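Local atomic coordinates of G-protein interacting protein 1 (Dictyostelium discoideum, PDB entry 5Z1N), a protein that probably binds heterotrimeric G protein through its beta/gamma subunits, with a C-terminal TNFAIP8-like helical domain that holds phospholipid. Residues Ala105-Val110 and Ile125-Ala130. Numbering follows the deposited sequence.
Sequences AEQETV and IRNTFA. With PEF (di-palmitoyl-3-sn-phosphatidylethanolamine), chain B.
Glu106 and Phe129 meet where two nearly antiparallel helices, 92-113 and 119-132, pack in the all-helical TNFAIP8-like domain. The segment axes approach to 9.6 Å at 160°. Phe129 reaches between the helices to the lipid. Its CB rests 3.5 Å from Glu106 CB. CG, CD1 and CD2 lie close to Glu106 CA, which sits over one ring face in a CH-pi contact, 3.9 Å from the centroid. CE1 meets Ala105 CB. CE2 and CZ come near Thr109 OG1, CZ the nearer at 3.6 Å, and CZ also touches lipid atom C44 of the phosphatidylethanolamine at 3.5 Å. Cutting Phe129 back to an alanine is likely to open a gap beside this acyl chain and take the aromatic face from Glu106 CA. With CG anti to the backbone N (chi1 178°), Glu106 extends past the Phe129 CB. Its OE2 lies 3.4 Å from Arg126 CA, but the guanidinium leads away. Instead OE1 forms a salt bridge with Lys103 of its own helix. Farther along, Val110 CG2 packs on Ile125 CG2. Thr109 OG1 donates to Ala105 O at 3.0 Å, approaching from above the carbonyl plane, and the same oxygen accepts the backbone hydrogen bond from Thr109 N.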
loop_
_atom_site.group_PDB
_atom_site.type_symbol
_atom_site.label_atom_id
_atom_site.label_comp_id
_atom_site.label_asym_id
_atom_site.label_seq_id
_atom_site.Cartn_x
_atom_site.Cartn_y
_atom_site.Cartn_z
ATOM N N ALA A 105 -5.595 2.344 7.906
ATOM C CA ALA A 105 -5.716 1.074 7.202
ATOM C C ALA A 105 -4.967 -0.017 7.951
ATOM O O ALA A 105 -5.515 -1.101 8.203
ATOM C CB ALA A 105 -5.197 1.205 5.769
ATOM N N GLU A 106 -3.739 0.288 8.385
ATOM C CA GLU A 106 -2.955 -0.675 9.145
ATOM C C GLU A 106 -3.778 -1.226 10.298
ATOM O O GLU A 106 -4.048 -2.432 10.375
ATOM C CB GLU A 106 -1.669 -0.023 9.662
ATOM C CG GLU A 106 -0.812 -0.952 10.523
ATOM C CD GLU A 106 0.395 -0.255 11.123
ATOM O OE1 GLU A 106 0.863 0.744 10.538
ATOM O OE2 GLU A 106 0.873 -0.706 12.183
ATOM N N GLN A 107 -4.265 -0.324 11.155
ATOM C CA GLN A 107 -4.986 -0.767 12.337
ATOM C C GLN A 107 -6.169 -1.633 11.945
ATOM O O GLN A 107 -6.353 -2.736 12.482
ATOM C CB GLN A 107 -5.422 0.445 13.155
ATOM C CG GLN A 107 -4.239 1.216 13.731
ATOM C CD GLN A 107 -4.633 2.542 14.344
ATOM O OE1 GLN A 107 -5.691 3.093 14.037
ATOM N NE2 GLN A 107 -3.778 3.067 15.212
ATOM N N GLU A 108 -6.921 -1.207 10.929
ATOM C CA GLU A 108 -8.117 -1.966 10.609
ATOM C C GLU A 108 -7.753 -3.304 9.992
ATOM O O GLU A 108 -8.395 -4.318 10.298
ATOM C CB GLU A 108 -9.037 -1.152 9.706
ATOM C CG GLU A 108 -9.682 0.017 10.436
ATOM C CD GLU A 108 -10.266 -0.384 11.784
ATOM O OE1 GLU A 108 -10.932 -1.438 11.866
ATOM O OE2 GLU A 108 -10.052 0.357 12.769
ATOM N N THR A 109 -6.679 -3.348 9.199
ATOM C CA THR A 109 -6.258 -4.636 8.673
ATOM C C THR A 109 -5.879 -5.564 9.817
ATOM O O THR A 109 -6.273 -6.738 9.828
ATOM C CB THR A 109 -5.102 -4.465 7.687
ATOM O OG1 THR A 109 -5.534 -3.648 6.594
ATOM C CG2 THR A 109 -4.666 -5.819 7.134
ATOM N N VAL A 110 -5.187 -5.031 10.830
ATOM C CA VAL A 110 -4.863 -5.844 11.997
ATOM C C VAL A 110 -6.146 -6.386 12.607
ATOM O O VAL A 110 -6.294 -7.598 12.825
ATOM C CB VAL A 110 -4.049 -5.025 13.015
ATOM C CG1 VAL A 110 -4.081 -5.687 14.385
ATOM C CG2 VAL A 110 -2.608 -4.868 12.536
ATOM N N ILE A 125 1.972 -7.530 9.509
ATOM C CA ILE A 125 1.085 -6.482 9.007
ATOM C C ILE A 125 1.580 -5.114 9.454
ATOM O O ILE A 125 1.696 -4.177 8.648
ATOM C CB ILE A 125 -0.360 -6.724 9.474
ATOM C CG1 ILE A 125 -0.901 -8.034 8.908
ATOM C CG2 ILE A 125 -1.250 -5.556 9.060
ATOM C CD1 ILE A 125 -2.230 -8.417 9.494
ATOM N N ARG A 126 1.891 -4.983 10.750
ATOM C CA ARG A 126 2.320 -3.694 11.288
ATOM C C ARG A 126 3.589 -3.195 10.607
ATOM O O ARG A 126 3.680 -2.024 10.223
ATOM C CB ARG A 126 2.531 -3.796 12.801
ATOM C CG ARG A 126 1.246 -3.968 13.597
ATOM C CD ARG A 126 1.457 -3.627 15.067
ATOM N NE ARG A 126 2.605 -4.336 15.628
ATOM C CZ ARG A 126 2.528 -5.501 16.263
ATOM N NH1 ARG A 126 1.350 -6.095 16.426
ATOM N NH2 ARG A 126 3.629 -6.074 16.736
ATOM N N ASN A 127 4.591 -4.068 10.461
ATOM C CA ASN A 127 5.853 -3.649 9.855
ATOM C C ASN A 127 5.664 -3.274 8.392
ATOM O O ASN A 127 6.249 -2.290 7.912
ATOM C CB ASN A 127 6.895 -4.761 9.979
ATOM C CG ASN A 127 7.426 -4.910 11.389
ATOM O OD1 ASN A 127 7.373 -3.974 12.187
ATOM N ND2 ASN A 127 7.952 -6.088 11.699
ATOM N N THR A 128 4.851 -4.047 7.670
ATOM C CA THR A 128 4.633 -3.776 6.256
ATOM C C THR A 128 3.951 -2.429 6.058
ATOM O O THR A 128 4.436 -1.581 5.298
ATOM C CB THR A 128 3.812 -4.903 5.635
ATOM O OG1 THR A 128 4.515 -6.138 5.805
ATOM C CG2 THR A 128 3.588 -4.653 4.153
ATOM N N PHE A 129 2.831 -2.206 6.753
ATOM C CA PHE A 129 2.138 -0.926 6.630
ATOM C C PHE A 129 2.985 0.225 7.150
ATOM O O PHE A 129 2.902 1.342 6.629
ATOM C CB PHE A 129 0.809 -0.965 7.385
ATOM C CG PHE A 129 -0.354 -1.439 6.561
ATOM C CD1 PHE A 129 -1.107 -0.542 5.822
ATOM C CD2 PHE A 129 -0.714 -2.775 6.550
ATOM C CE1 PHE A 129 -2.185 -0.975 5.072
ATOM C CE2 PHE A 129 -1.789 -3.214 5.801
ATOM C CZ PHE A 129 -2.527 -2.313 5.064
ATOM N N ALA A 130 3.794 -0.020 8.181
ATOM C CA ALA A 130 4.620 1.042 8.735
ATOM C C ALA A 130 5.688 1.474 7.744
ATOM O O ALA A 130 6.019 2.661 7.658
ATOM C CB ALA A 130 5.258 0.590 10.047
HETATM C C2 PEF B . -6.968 -7.342 -7.022
HETATM C C1 PEF B . -8.349 -7.694 -6.483
HETATM N N PEF B . -13.621 -5.574 -8.201
HETATM C C3 PEF B . -7.053 -6.687 -8.392
HETATM C C4 PEF B . -12.300 -6.688 -6.506
HETATM C C5 PEF B . -13.698 -6.252 -6.925
HETATM C C10 PEF B . -4.968 -6.650 -5.919
HETATM C C11 PEF B . -4.257 -5.925 -4.803
HETATM C C12 PEF B . -3.027 -5.174 -5.300
HETATM C C13 PEF B . -2.575 -4.227 -4.194
HETATM C C14 PEF B . -1.256 -3.523 -4.490
HETATM C C15 PEF B . -1.088 -2.362 -3.513
HETATM C C16 PEF B . 0.262 -1.675 -3.660
HETATM C C17 PEF B . 0.270 -0.308 -2.980
HETATM C C18 PEF B . -0.348 -0.355 -1.587
HETATM C C19 PEF B . 0.388 0.569 -0.622
HETATM C C20 PEF B . 0.559 1.977 -1.183
HETATM C C21 PEF B . 2.014 2.421 -1.080
HETATM C C22 PEF B . 2.236 3.771 -1.751
HETATM C C23 PEF B . 3.721 4.027 -1.990
HETATM C C24 PEF B . 3.947 5.427 -2.546
HETATM C C25 PEF B . 5.389 5.633 -2.951
HETATM C C30 PEF B . -6.508 -4.280 -8.218
HETATM C C31 PEF B . -6.934 -2.842 -8.043
HETATM C C32 PEF B . -6.638 -2.383 -6.620
HETATM C C33 PEF B . -7.569 -3.049 -5.615
HETATM C C34 PEF B . -6.902 -3.149 -4.248
HETATM C C35 PEF B . -7.888 -3.622 -3.184
HETATM C C36 PEF B . -7.165 -4.282 -2.014
HETATM C C37 PEF B . -8.038 -4.341 -0.765
HETATM C C38 PEF B . -7.367 -5.169 0.327
HETATM C C39 PEF B . -7.278 -4.397 1.640
HETATM C C40 PEF B . -6.646 -5.231 2.751
HETATM C C41 PEF B . -5.225 -5.664 2.407
HETATM C C42 PEF B . -4.283 -4.474 2.249
HETATM C C43 PEF B . -2.841 -4.945 2.102
HETATM C C44 PEF B . -1.885 -3.776 1.903
HETATM C C45 PEF B . -0.447 -4.241 1.985
HETATM O O4 PEF B . -4.383 -7.433 -6.646
HETATM O O5 PEF B . -5.330 -4.572 -8.355
HETATM O O2 PEF B . -6.383 -6.407 -6.127
HETATM O O3 PEF B . -7.493 -5.346 -8.203
HETATM O O1P PEF B . -10.972 -9.704 -8.251
HETATM O O2P PEF B . -10.831 -8.824 -5.776
HETATM O O3P PEF B . -9.241 -7.968 -7.555
HETATM O O4P PEF B . -11.645 -7.345 -7.590
HETATM P P PEF B . -10.695 -8.594 -7.259
HETATM O O HOH W 1 1.120 2.606 8.318
#